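Local coordinates for putative uncharacterized protein ORP (Desulfovibrio gigas, PDB 2WFB) that probably binds a mixed molybdenum-copper sulphide cluster, here absent from the apo form, and belongs to the dinitrogenase iron-molybdenum cofactor family, at residues A[56-59]-A[60-63]. Numbering follows the deposited sequence.
With PO4 (phosphate ion), chain C.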
loop_
_atom_site.group_PDB
_atom_site.type_symbol
_atom_site.label_atom_id
_atom_site.label_comp_id
_atom_site.label_asym_id
_atom_site.label_seq_id
_atom_site.Cartn_x
_atom_site.Cartn_y
_atom_site.Cartn_z
ATOM N N GLY A 56 -8.934 -4.045 6.664
ATOM C CA GLY A 56 -7.991 -4.417 5.616
ATOM C C GLY A 56 -8.677 -4.909 4.372
ATOM O O GLY A 56 -8.177 -4.722 3.275
ATOM N N ILE A 57 -9.822 -5.565 4.541
ATOM C CA ILE A 57 -10.707 -5.874 3.422
ATOM C C ILE A 57 -11.216 -4.591 2.743
ATOM O O ILE A 57 -11.155 -4.468 1.521
ATOM C CB ILE A 57 -11.835 -6.847 3.855
ATOM C CG1 ILE A 57 -11.216 -8.227 4.107
ATOM C CG2 ILE A 57 -12.896 -6.939 2.796
ATOM C CD1 ILE A 57 -11.992 -9.146 5.010
ATOM N N ASN A 58 -11.650 -3.612 3.526
ATOM C CA ASN A 58 -12.084 -2.351 2.930
ATOM C C ASN A 58 -10.962 -1.607 2.220
ATOM O O ASN A 58 -11.173 -1.014 1.175
ATOM C CB ASN A 58 -12.692 -1.433 3.984
ATOM C CG ASN A 58 -13.436 -0.256 3.372
ATOM O OD1 ASN A 58 -12.977 0.903 3.425
ATOM N ND2 ASN A 58 -14.587 -0.545 2.782
ATOM N N ALA A 59 -9.773 -1.611 2.815
ATOM C CA ALA A 59 -8.620 -0.936 2.247
ATOM C C ALA A 59 -8.196 -1.594 0.936
ATOM O O ALA A 59 -7.881 -0.900 -0.040
ATOM C CB ALA A 59 -7.463 -0.905 3.264
ATOM N N ALA A 60 -8.230 -2.932 0.897
ATOM C CA ALA A 60 -7.922 -3.683 -0.316
ATOM C C ALA A 60 -8.872 -3.308 -1.455
ATOM O O ALA A 60 -8.444 -3.172 -2.614
ATOM C CB ALA A 60 -7.954 -5.166 -0.040
ATOM N N GLN A 61 -10.156 -3.134 -1.126
ATOM C CA GLN A 61 -11.167 -2.681 -2.090
ATOM C C GLN A 61 -10.947 -1.241 -2.554
ATOM O O GLN A 61 -11.116 -0.953 -3.730
ATOM C CB GLN A 61 -12.591 -2.906 -1.562
ATOM C CG GLN A 61 -12.942 -4.400 -1.581
ATOM C CD GLN A 61 -14.027 -4.811 -0.583
ATOM O OE1 GLN A 61 -14.696 -3.969 0.021
ATOM N NE2 GLN A 61 -14.205 -6.124 -0.418
ATOM N N VAL A 62 -10.536 -0.353 -1.654
ATOM C CA VAL A 62 -10.136 0.993 -2.048
ATOM C C VAL A 62 -8.985 0.947 -3.085
ATOM O O VAL A 62 -9.047 1.622 -4.119
ATOM C CB VAL A 62 -9.796 1.854 -0.815
ATOM C CG1 VAL A 62 -9.082 3.178 -1.220
ATOM C CG2 VAL A 62 -11.069 2.173 -0.034
ATOM N N LEU A 63 -7.957 0.146 -2.816
ATOM C CA LEU A 63 -6.832 -0.041 -3.735
ATOM C C LEU A 63 -7.194 -0.687 -5.075
ATOM O O LEU A 63 -6.653 -0.309 -6.093
ATOM C CB LEU A 63 -5.707 -0.848 -3.070
ATOM C CG LEU A 63 -4.930 -0.144 -1.961
ATOM C CD1 LEU A 63 -3.796 -1.044 -1.473
ATOM C CD2 LEU A 63 -4.379 1.186 -2.445
HETATM P P PO4 C . -8.748 -5.206 10.655
HETATM O O1 PO4 C . -8.556 -5.502 9.188
HETATM O O2 PO4 C . -8.733 -6.520 11.380
HETATM O O3 PO4 C . -7.667 -4.240 11.116
HETATM O O4 PO4 C . -10.060 -4.511 10.886
#
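Ile57 sets its CG2 methyl anti to the backbone N while Gln61, with CG anti to its carbonyl carbon (chi1 -72°), runs extended back along the helix, and the two side chains lie alongside each other. Ile57 CG2 meets the amide end at Gln61 NE2, 3.6 Å away, a van der Waals contact of a methyl with an amide. One residue on, Asn58 turns CG anti to its own N (chi1 -167°), which sets the amide carbon beside the carbonyl carbon, and OD1 then lies 4.1 Å from Val62 CG2; OD1 is hydrogen-bonded to Ser48 OG, and the methyl only packs loosely beside it. Val62 CG2 also packs against the backbone, 3.4 Å from Asn58 O.

Four successive i to i+4 bonds identify the segment as regular alpha-helix. Leu63 N to Ala59 O is the straightest, at 3.0 Å and 166°. Ala60 N bonds to Gly56 O, also at 3.0 Å. On the inward face Ala59 and Leu63 pack on Phe30 of strand 29-34, while Ala60 and Leu63 meet helix 78-86.

At the N-terminal end, Gly56 N donates to phosphate O1 at 2.9 Å, and Ala55 N and Arg26 NH2 grip the same ion. Backbone N-H groups of a helix start, with an arginine, thus form an anion site; the phosphate probably came from the crystallisation liquor, and the helix dipole would be expected to favour its negative charge.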